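Local coordinates for aspartate aminotransferase (Thermotoga maritima, PDB 1O4S), which catalyses the reversible transfer of an amino group from L-aspartate to 2-oxoglutarate, giving oxaloacetate and L-glutamate, with pyridoxal 5'-phosphate as cofactor, at the interface of chains A and B. Residues are numbered along the deposited sequence; one frame, centred on the assembly and turned at random. Chains: chain A/B, Aspartate aminotransferase.

Contact 1: the interface of chains A and B. Residues chain A 279-283; chain B 252-254, 280, 283.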
loop_
_atom_site.group_PDB
_atom_site.type_symbol
_atom_site.label_atom_id
_atom_site.label_comp_id
_atom_site.label_asym_id
_atom_site.label_seq_id
_atom_site.Cartn_x
_atom_site.Cartn_y
_atom_site.Cartn_z
ATOM N N ILE A 279 -7.706 -0.492 1.561
ATOM C CA ILE A 279 -7.519 -0.852 0.170
ATOM C C ILE A 279 -8.740 -0.472 -0.673
ATOM O O ILE A 279 -9.826 -0.242 -0.171
ATOM C CB ILE A 279 -7.117 -2.340 -0.034
ATOM C CG1 ILE A 279 -8.289 -3.309 0.156
ATOM C CG2 ILE A 279 -5.915 -2.730 0.853
ATOM C CD1 ILE A 279 -8.016 -4.652 -0.490
ATOM N N ASN A 280 -8.540 -0.489 -1.984
ATOM C CA ASN A 280 -9.600 -0.224 -2.946
ATOM C C ASN A 280 -10.933 -0.926 -2.527
ATOM O O ASN A 280 -10.988 -2.169 -2.343
ATOM C CB ASN A 280 -9.130 -0.647 -4.355
ATOM C CG ASN A 280 -10.147 -0.351 -5.425
ATOM O OD1 ASN A 280 -11.186 -1.028 -5.514
ATOM N ND2 ASN A 280 -9.867 0.679 -6.265
ATOM N N THR A 281 -11.993 -0.129 -2.392
ATOM C CA THR A 281 -13.264 -0.623 -1.870
ATOM C C THR A 281 -13.878 -1.650 -2.807
ATOM O O THR A 281 -14.436 -2.637 -2.333
ATOM C CB THR A 281 -14.222 0.491 -1.666
ATOM O OG1 THR A 281 -13.623 1.451 -0.807
ATOM C CG2 THR A 281 -15.489 0.026 -0.903
ATOM N N VAL A 282 -13.773 -1.421 -4.124
ATOM C CA VAL A 282 -14.296 -2.365 -5.108
ATOM C C VAL A 282 -13.617 -3.723 -4.911
ATOM O O VAL A 282 -14.276 -4.738 -4.970
ATOM C CB VAL A 282 -14.101 -1.901 -6.574
ATOM C CG1 VAL A 282 -14.820 -2.824 -7.538
ATOM C CG2 VAL A 282 -14.584 -0.450 -6.798
ATOM N N ALA A 283 -12.284 -3.707 -4.726
ATOM C CA ALA A 283 -11.479 -4.888 -4.504
ATOM C C ALA A 283 -11.921 -5.665 -3.275
ATOM O O ALA A 283 -11.886 -6.887 -3.276
ATOM C CB ALA A 283 -10.015 -4.507 -4.389
ATOM N N GLY B 252 -12.315 6.041 -2.079
ATOM C CA GLY B 252 -12.235 4.601 -1.952
ATOM C C GLY B 252 -11.459 3.877 -3.064
ATOM O O GLY B 252 -11.146 2.727 -2.907
ATOM N N TRP B 253 -11.160 4.563 -4.160
ATOM C CA TRP B 253 -10.360 4.024 -5.274
ATOM C C TRP B 253 -8.873 3.884 -4.942
ATOM O O TRP B 253 -8.245 2.965 -5.435
ATOM C CB TRP B 253 -10.521 4.835 -6.556
ATOM C CG TRP B 253 -11.846 4.705 -7.166
ATOM C CD1 TRP B 253 -12.947 5.511 -6.963
ATOM C CD2 TRP B 253 -12.227 3.749 -8.135
ATOM N NE1 TRP B 253 -13.982 5.097 -7.761
ATOM C CE2 TRP B 253 -13.577 3.991 -8.463
ATOM C CE3 TRP B 253 -11.566 2.680 -8.755
ATOM C CZ2 TRP B 253 -14.267 3.210 -9.373
ATOM C CZ3 TRP B 253 -12.263 1.901 -9.649
ATOM C CH2 TRP B 253 -13.594 2.179 -9.952
ATOM N N ARG B 254 -8.377 4.737 -4.046
ATOM C CA ARG B 254 -6.977 4.832 -3.625
ATOM C C ARG B 254 -6.034 5.035 -4.798
ATOM O O ARG B 254 -5.232 4.145 -5.075
ATOM C CB ARG B 254 -6.530 3.610 -2.788
ATOM C CG ARG B 254 -7.594 3.024 -1.851
ATOM C CD ARG B 254 -8.067 3.912 -0.717
ATOM N NE ARG B 254 -6.962 4.527 0.006
ATOM C CZ ARG B 254 -6.625 5.815 -0.005
ATOM N NH1 ARG B 254 -7.317 6.704 -0.698
ATOM N NH2 ARG B 254 -5.569 6.219 0.692
ATOM N N ASN B 280 -4.238 -1.252 -7.824
ATOM C CA ASN B 280 -5.356 -1.879 -8.462
ATOM C C ASN B 280 -5.541 -1.416 -9.914
ATOM O O ASN B 280 -5.673 -0.207 -10.192
ATOM C CB ASN B 280 -6.599 -1.566 -7.624
ATOM C CG ASN B 280 -7.850 -2.214 -8.165
ATOM O OD1 ASN B 280 -8.417 -1.774 -9.170
ATOM N ND2 ASN B 280 -8.338 -3.215 -7.453
ATOM N N ALA B 283 -8.634 0.646 -10.834
ATOM C CA ALA B 283 -8.435 1.999 -10.354
ATOM C C ALA B 283 -7.576 2.832 -11.337
ATOM O O ALA B 283 -7.824 3.999 -11.570
ATOM C CB ALA B 283 -7.780 1.980 -8.948
#
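A:Asn280 and B:Asn280, one residue in two copies, meet near the molecular two-fold. Their carboxamides lie face on face, the planes 6° apart and CG of A:Asn280 4.0 Å from CG of B:Asn280, while the side chains cross at about a right angle. In A:Asn280, CG stands anti to the backbone N (chi1 -177°), and the amide makes two bonds. The oxygen OD1 of A:Asn280 turns back to take the backbone N-H of A:Ala283 (N to OD1 3.0 Å) on a lone pair in the carbonyl plane, capping the start of helix 281-290. The nitrogen ND2 of A:Asn280 reaches across to the carbonyl O of B:Trp253 at 2.9 Å, with that oxygen tilted out of the amide plane. Asparagine suits the place because one flat group both accepts and donates, and the cap fixes its rotation. B:Asn280 repeats the cap on B:Ala283 N, and ND2 of B:Asn280 lies 3.7 Å from the methyl CB of A:Ala283, a residue probably small enough to admit it.

Beside the stack, the backbone N of A:Thr281 gives the straighter of the two bonds described across the interface, 161° at the hydrogen, to the O of B:Gly252. With no side chain at B:Gly252, the helix start can probably approach closely. A:Val282 CG2 stands over the rim of one face of the B:Trp253 indole. The site ties each subunit's helix start to its partner's 3-10 turn 251-253 and, with CG of the cofactor-pocket residue B:Arg254 3.6 Å from A:Asn280 N, probably helps steady that pocket.

Contact 2: the interface of chains A and B. Residues chain A 120, 267, 270-271; chain B 14, 18.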
loop_
_atom_site.group_PDB
_atom_site.type_symbol
_atom_site.label_atom_id
_atom_site.label_comp_id
_atom_site.label_asym_id
_atom_site.label_seq_id
_atom_site.Cartn_x
_atom_site.Cartn_y
_atom_site.Cartn_z
ATOM N N ALA A 120 5.892 -3.905 11.414
ATOM C CA ALA A 120 5.246 -4.055 12.717
ATOM C C ALA A 120 6.142 -4.766 13.721
ATOM O O ALA A 120 5.987 -4.543 14.925
ATOM C CB ALA A 120 3.948 -4.808 12.569
ATOM N N ALA A 267 -0.948 -3.770 15.545
ATOM C CA ALA A 267 0.263 -3.093 15.065
ATOM C C ALA A 267 0.282 -3.026 13.544
ATOM O O ALA A 267 0.555 -1.999 12.989
ATOM C CB ALA A 267 1.497 -3.790 15.580
ATOM N N LYS A 270 -2.200 -0.369 12.280
ATOM C CA LYS A 270 -1.552 0.928 12.380
ATOM C C LYS A 270 -0.683 1.254 11.171
ATOM O O LYS A 270 -0.822 2.320 10.585
ATOM C CB LYS A 270 -0.724 0.981 13.640
ATOM C CG LYS A 270 -1.618 1.102 14.882
ATOM C CD LYS A 270 -0.847 1.163 16.192
ATOM C CE LYS A 270 -1.838 1.225 17.358
ATOM N NZ LYS A 270 -1.101 1.015 18.635
ATOM N N ILE A 271 0.159 0.321 10.782
ATOM C CA ILE A 271 1.000 0.506 9.618
ATOM C C ILE A 271 0.092 0.697 8.361
ATOM O O ILE A 271 0.268 1.654 7.614
ATOM C CB ILE A 271 1.989 -0.712 9.419
ATOM C CG1 ILE A 271 2.884 -0.979 10.653
ATOM C CG2 ILE A 271 2.838 -0.548 8.154
ATOM C CD1 ILE A 271 3.688 0.155 11.034
ATOM N N VAL B 14 6.201 -6.235 19.689
ATOM C CA VAL B 14 6.104 -5.616 18.389
ATOM C C VAL B 14 7.176 -4.521 18.347
ATOM O O VAL B 14 7.797 -4.234 19.371
ATOM C CB VAL B 14 4.672 -5.077 18.137
ATOM C CG1 VAL B 14 3.635 -6.170 18.377
ATOM C CG2 VAL B 14 4.372 -3.853 18.987
ATOM N N ILE B 18 6.019 1.454 16.649
ATOM C CA ILE B 18 4.550 1.441 16.689
ATOM C C ILE B 18 4.058 2.250 17.897
ATOM O O ILE B 18 3.022 2.907 17.819
ATOM C CB ILE B 18 4.000 -0.016 16.819
ATOM C CG1 ILE B 18 4.369 -0.908 15.634
ATOM C CG2 ILE B 18 2.468 -0.006 17.023
ATOM C CD1 ILE B 18 3.665 -0.595 14.409
#
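B:Ile18 pushes its branched side chain against helix 262-275 of chain A, and the packing is apolar. CG1 lies anti to the carbonyl carbon (chi1 -62°), and the chain bends again at chi2 (-72°), which brings the terminal methyl CD1 to the helix. Here B:Ile18 CD1 meets CD1 of A:Ile271 tip to tip at 3.5 Å, a snug methyl contact, with the two side chains crossing at about a right angle. The same methyl, B:Ile18 CD1, sits 4.0 Å from CB of A:Ala267, one turn earlier, where a short side chain probably leaves room for the isoleucine to come close to the helix.

The second branch of B:Ile18, CG2, is met by the aliphatic part of a charged residue. A:Lys270, extended beyond CG, crosses B:Ile18 obliquely, its CD 3.6 Å from B:Ile18 CG2. Lysine fits such a margin because its methylenes can pack on a hydrocarbon while the terminal amino group NZ, 4.0 Å from B:Ile18 CG2, comes at the end of the chain.

Contacts of carbon with backbone oxygen complete the patch. The carbonyl O of A:Ala267 is 3.7 Å from B:Ile18 CD1, and that of A:Ala120 is 3.5 Å from CB of B:Val14. These are van der Waals contacts, and B:Val14 presents its branched beta carbon rather than a polar group. In the fold, chain B's N-terminal segment, with its short helix 16-19, lies over the end of helix 109-121 and the face of helix 262-275 that carries A:Ala267, A:Lys270 and A:Ile271.

Contact 1 and contact 2 belong to the same two-fold dimer interface, their C-alpha centres about 22 Å apart, and they have no residue in common. The chain nevertheless joins them closely: in chain A, helix 262-275 of contact 2 is followed within a few residues by the loop and helix 281-290 of contact 1. Contact 1 is mainly polar and includes a meeting of the two copies of Asn280, whereas contact 2 is apolar and uses the partner's N-terminal segment. Since the symmetry repeats each with the chains exchanged, the homodimer is probably helped both near the two-fold and by the N-terminal segment of each subunit.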